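Local coordinates for endo-beta-1,4-glucanase (PDB 2JEN), which hydrolyses the beta-1,4-linked glucan backbone of xyloglucan in plant cell walls, as a family 12 glycoside hydrolase, at residues A[173-184]-A[211-221]. The protein carries 1 engineered substitution. Residues are numbered along the deposited sequence; the frame is centred on the assembly and turned at random. Where two conformers were deposited one is given.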
loop_
_atom_site.group_PDB
_atom_site.type_symbol
_atom_site.label_atom_id
_atom_site.label_comp_id
_atom_site.label_asym_id
_atom_site.label_seq_id
_atom_site.Cartn_x
_atom_site.Cartn_y
_atom_site.Cartn_z
ATOM N N GLU A 173 -21.792 -29.149 -28.361
ATOM C CA GLU A 173 -23.224 -28.979 -28.469
ATOM C C GLU A 173 -23.745 -28.180 -27.292
ATOM O O GLU A 173 -23.030 -27.965 -26.311
ATOM C CB GLU A 173 -23.925 -30.339 -28.501
ATOM C CG GLU A 173 -23.851 -31.113 -27.216
ATOM C CD GLU A 173 -24.140 -32.603 -27.354
ATOM O OE1 GLU A 173 -24.385 -33.061 -28.484
ATOM O OE2 GLU A 173 -24.106 -33.332 -26.329
ATOM N N THR A 174 -24.998 -27.741 -27.395
ATOM C CA THR A 174 -25.728 -27.099 -26.318
ATOM C C THR A 174 -26.676 -28.094 -25.704
ATOM O O THR A 174 -27.377 -28.833 -26.419
ATOM C CB THR A 174 -26.403 -25.846 -26.799
ATOM O OG1 THR A 174 -25.397 -24.944 -27.272
ATOM C CG2 THR A 174 -27.219 -25.160 -25.713
ATOM N N VAL A 175 -26.677 -28.162 -24.375
ATOM C CA VAL A 175 -27.466 -29.130 -23.622
ATOM C C VAL A 175 -28.245 -28.469 -22.515
ATOM O O VAL A 175 -27.842 -27.414 -22.002
ATOM C CB VAL A 175 -26.583 -30.240 -22.985
ATOM C CG1 VAL A 175 -25.761 -30.881 -24.028
ATOM C CG2 VAL A 175 -25.645 -29.644 -21.884
ATOM N N SER A 176 -29.372 -29.056 -22.162
ATOM C CA SER A 176 -30.131 -28.636 -20.960
ATOM C C SER A 176 -29.846 -29.631 -19.850
ATOM O O SER A 176 -30.148 -30.809 -19.977
ATOM C CB SER A 176 -31.627 -28.579 -21.279
ATOM O OG SER A 176 -32.407 -28.140 -20.178
ATOM N N ILE A 177 -29.218 -29.144 -18.762
ATOM C CA ILE A 177 -28.937 -29.954 -17.587
ATOM C C ILE A 177 -29.285 -29.138 -16.372
ATOM O O ILE A 177 -28.877 -27.954 -16.250
ATOM C CB ILE A 177 -27.440 -30.349 -17.522
ATOM C CG1 ILE A 177 -27.019 -31.209 -18.714
ATOM C CG2 ILE A 177 -27.130 -31.075 -16.199
ATOM C CD1 ILE A 177 -25.516 -31.527 -18.764
ATOM N N GLY A 178 -30.026 -29.736 -15.454
ATOM C CA GLY A 178 -30.323 -29.096 -14.167
ATOM C C GLY A 178 -31.216 -27.870 -14.282
ATOM O O GLY A 178 -31.250 -27.020 -13.358
ATOM N N GLY A 179 -31.949 -27.749 -15.394
ATOM C CA GLY A 179 -32.789 -26.589 -15.629
ATOM C C GLY A 179 -32.144 -25.368 -16.260
ATOM O O GLY A 179 -32.745 -24.275 -16.307
ATOM N N HIS A 180 -30.896 -25.536 -16.710
ATOM C CA HIS A 180 -30.130 -24.486 -17.370
ATOM C C HIS A 180 -29.634 -25.020 -18.719
ATOM O O HIS A 180 -29.388 -26.218 -18.864
ATOM C CB HIS A 180 -28.894 -24.112 -16.533
ATOM C CG HIS A 180 -29.188 -23.610 -15.147
ATOM N ND1 HIS A 180 -29.160 -22.272 -14.831
ATOM C CD2 HIS A 180 -29.512 -24.262 -14.009
ATOM C CE1 HIS A 180 -29.434 -22.126 -13.547
ATOM N NE2 HIS A 180 -29.651 -23.315 -13.019
ATOM N N SER A 181 -29.414 -24.108 -19.653
ATOM C CA SER A 181 -28.775 -24.445 -20.934
ATOM C C SER A 181 -27.293 -24.114 -20.912
ATOM O O SER A 181 -26.907 -23.014 -20.512
ATOM C CB SER A 181 -29.426 -23.692 -22.071
ATOM O OG SER A 181 -30.783 -24.139 -22.167
ATOM N N TRP A 182 -26.480 -25.027 -21.442
ATOM C CA TRP A 182 -25.021 -24.964 -21.385
ATOM C C TRP A 182 -24.435 -25.270 -22.746
ATOM O O TRP A 182 -24.789 -26.269 -23.378
ATOM C CB TRP A 182 -24.479 -26.022 -20.423
ATOM C CG TRP A 182 -25.132 -26.039 -19.066
ATOM C CD1 TRP A 182 -26.136 -26.841 -18.693
ATOM C CD2 TRP A 182 -24.837 -25.211 -17.945
ATOM N NE1 TRP A 182 -26.516 -26.581 -17.414
ATOM C CE2 TRP A 182 -25.717 -25.586 -16.918
ATOM C CE3 TRP A 182 -23.896 -24.192 -17.704
ATOM C CZ2 TRP A 182 -25.724 -24.944 -15.669
ATOM C CZ3 TRP A 182 -23.906 -23.564 -16.482
ATOM C CH2 TRP A 182 -24.777 -23.955 -15.462
ATOM N N LYS A 183 -23.478 -24.459 -23.174
ATOM C CA LYS A 183 -22.618 -24.819 -24.309
ATOM C C LYS A 183 -21.496 -25.706 -23.773
ATOM O O LYS A 183 -20.817 -25.338 -22.821
ATOM C CB LYS A 183 -22.038 -23.566 -24.958
ATOM C CG LYS A 183 -23.095 -22.639 -25.486
ATOM C CD LYS A 183 -22.485 -21.309 -25.923
ATOM C CE LYS A 183 -22.139 -20.379 -24.664
ATOM N NZ LYS A 183 -21.714 -18.975 -25.055
ATOM N N VAL A 184 -21.312 -26.871 -24.356
ATOM C CA VAL A 184 -20.374 -27.881 -23.897
ATOM C C VAL A 184 -19.129 -27.868 -24.770
ATOM O O VAL A 184 -19.241 -27.820 -25.998
ATOM C CB VAL A 184 -20.985 -29.294 -23.942
ATOM C CG1 VAL A 184 -19.990 -30.359 -23.508
ATOM C CG2 VAL A 184 -22.303 -29.349 -23.182
ATOM N N ALA A 211 -27.170 -20.176 -8.720
ATOM C CA ALA A 211 -27.490 -21.503 -9.230
ATOM C C ALA A 211 -27.499 -22.503 -8.116
ATOM O O ALA A 211 -26.805 -22.391 -7.125
ATOM C CB ALA A 211 -26.512 -21.936 -10.298
ATOM N N ASN A 212 -28.349 -23.498 -8.285
ATOM C CA ASN A 212 -28.437 -24.646 -7.434
ATOM C C ASN A 212 -28.261 -25.840 -8.352
ATOM O O ASN A 212 -29.142 -26.118 -9.160
ATOM C CB ASN A 212 -29.824 -24.648 -6.788
ATOM C CG ASN A 212 -29.872 -25.478 -5.569
ATOM O OD1 ASN A 212 -29.502 -26.643 -5.584
ATOM N ND2 ASN A 212 -30.329 -24.883 -4.479
ATOM N N LEU A 213 -27.115 -26.498 -8.266
ATOM C CA LEU A 213 -26.738 -27.564 -9.193
ATOM C C LEU A 213 -26.397 -28.847 -8.480
ATOM O O LEU A 213 -26.024 -28.850 -7.308
ATOM C CB LEU A 213 -25.538 -27.141 -10.023
ATOM C CG LEU A 213 -25.667 -25.851 -10.814
ATOM C CD1 LEU A 213 -24.332 -25.474 -11.443
ATOM C CD2 LEU A 213 -26.765 -25.891 -11.873
ATOM N N ASN A 214 -26.562 -29.965 -9.167
ATOM C CA ASN A 214 -26.079 -31.243 -8.693
ATOM C C ASN A 214 -24.992 -31.693 -9.653
ATOM O O ASN A 214 -25.252 -31.927 -10.845
ATOM C CB ASN A 214 -27.207 -32.273 -8.681
ATOM C CG ASN A 214 -26.802 -33.585 -8.091
ATOM O OD1 ASN A 214 -25.640 -33.873 -7.827
ATOM N ND2 ASN A 214 -27.801 -34.472 -7.920
ATOM N N ILE A 215 -23.753 -31.730 -9.177
ATOM C CA ILE A 215 -22.622 -32.091 -10.056
ATOM C C ILE A 215 -22.841 -33.465 -10.703
ATOM O O ILE A 215 -22.389 -33.716 -11.826
ATOM C CB ILE A 215 -21.277 -32.006 -9.311
ATOM C CG1 ILE A 215 -21.028 -30.609 -8.750
ATOM C CG2 ILE A 215 -20.116 -32.422 -10.204
ATOM C CD1 ILE A 215 -21.288 -29.514 -9.696
ATOM N N ARG A 216 -23.571 -34.334 -10.013
ATOM C CA ARG A 216 -23.853 -35.656 -10.567
ATOM C C ARG A 216 -24.610 -35.582 -11.881
ATOM O O ARG A 216 -24.472 -36.477 -12.733
ATOM C CB ARG A 216 -24.627 -36.476 -9.542
ATOM C CG ARG A 216 -24.742 -37.968 -9.917
ATOM C CD ARG A 216 -25.549 -38.744 -8.909
ATOM N NE ARG A 216 -26.939 -38.444 -9.113
ATOM C CZ ARG A 216 -27.945 -38.986 -8.425
ATOM N NH1 ARG A 216 -27.712 -39.811 -7.427
ATOM N NH2 ARG A 216 -29.180 -38.637 -8.711
ATOM N N ASP A 217 -25.432 -34.564 -12.078
ATOM C CA ASP A 217 -26.114 -34.421 -13.368
ATOM C C ASP A 217 -25.094 -34.235 -14.499
ATOM O O ASP A 217 -25.309 -34.691 -15.634
ATOM C CB ASP A 217 -27.040 -33.210 -13.362
ATOM C CG ASP A 217 -28.206 -33.304 -12.381
ATOM O OD1 ASP A 217 -28.508 -34.415 -11.909
ATOM O OD2 ASP A 217 -28.870 -32.251 -12.193
ATOM N N PHE A 218 -24.022 -33.498 -14.224
ATOM C CA PHE A 218 -22.997 -33.207 -15.221
ATOM C C PHE A 218 -22.082 -34.412 -15.438
ATOM O O PHE A 218 -21.761 -34.766 -16.596
ATOM C CB PHE A 218 -22.207 -31.955 -14.792
ATOM C CG PHE A 218 -23.047 -30.731 -14.782
ATOM C CD1 PHE A 218 -23.871 -30.453 -13.702
ATOM C CD2 PHE A 218 -23.074 -29.859 -15.881
ATOM C CE1 PHE A 218 -24.717 -29.341 -13.719
ATOM C CE2 PHE A 218 -23.880 -28.775 -15.893
ATOM C CZ PHE A 218 -24.714 -28.495 -14.784
ATOM N N THR A 219 -21.662 -35.086 -14.376
ATOM C CA THR A 219 -20.824 -36.272 -14.547
ATOM C C THR A 219 -21.625 -37.414 -15.207
ATOM O O THR A 219 -21.057 -38.158 -15.991
ATOM C CB THR A 219 -20.182 -36.715 -13.220
ATOM O OG1 THR A 219 -21.189 -36.984 -12.219
ATOM C CG2 THR A 219 -19.221 -35.635 -12.706
ATOM N N ASN A 220 -22.915 -37.544 -14.888
ATOM C CA ASN A 220 -23.749 -38.546 -15.602
ATOM C C ASN A 220 -23.852 -38.248 -17.087
ATOM O O ASN A 220 -23.821 -39.165 -17.915
ATOM C CB ASN A 220 -25.147 -38.604 -15.003
ATOM C CG ASN A 220 -25.217 -39.463 -13.755
ATOM O OD1 ASN A 220 -24.266 -40.192 -13.404
ATOM N ND2 ASN A 220 -26.369 -39.385 -13.074
ATOM N N TYR A 221 -23.978 -36.981 -17.472
ATOM C CA TYR A 221 -23.968 -36.628 -18.901
ATOM C C TYR A 221 -22.652 -37.060 -19.506
ATOM O O TYR A 221 -22.632 -37.718 -20.537
ATOM C CB TYR A 221 -24.252 -35.141 -19.112
ATOM C CG TYR A 221 -23.839 -34.590 -20.446
ATOM C CD1 TYR A 221 -24.664 -34.724 -21.566
ATOM C CD2 TYR A 221 -22.619 -33.940 -20.633
ATOM C CE1 TYR A 221 -24.310 -34.147 -22.792
ATOM C CE2 TYR A 221 -22.270 -33.377 -21.818
ATOM C CZ TYR A 221 -23.096 -33.499 -22.905
ATOM O OH TYR A 221 -22.693 -32.933 -24.076
HETATM O O HOH W 1 -29.963 -27.892 -11.067
HETATM O O HOH W 2 -30.407 -23.280 -10.308
#
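F218 drives its edge into the face of W182, and I177 seals the phenyl ring from one side. The F218 ring and the five-membered ring of W182 form an edge-to-face pair, centroids 5.1 Å apart and planes at 76°. I177 CG2 lies over the middle of the F218 face, 3.8 Å from its centroid, a CH-pi contact. With I177 CG1 set beside the backbone N (chi1 -62°), CG2 is left for F218 while CD1 reaches on to Y221 CB at 3.8 Å. The indole is held at its edge: W182 NE1 gives a nearly straight bond, 3.0 Å, to I177 O, which lies close to the ring plane and also accepts from H180 N across the type I' turn of this beta hairpin. L213 CD2 fills the indole edge at CZ2 and meets H180 CD2 at 3.8 Å.

At the hairpin's open end, Y221 CG stands anti to the backbone N (chi1 161°), carrying the ring obliquely across V175 CG1, with V184 CG1 at its edge. Its OH donates to E173 OE2 at 2.7 Å on the anti side of the carboxylate, which K226 also pairs with. A phenylalanine here would probably keep the ring packing but leave E173 OE2 without its hydroxyl donor. Water 1 bridges G178 O and N212 O. An aromatic, apolar centre thus joins this hairpin, edging one sheet of the jelly-roll sandwich, to the other sheet's edge strand 210-214 and helix 215-225, with polar links to strand and helix respectively.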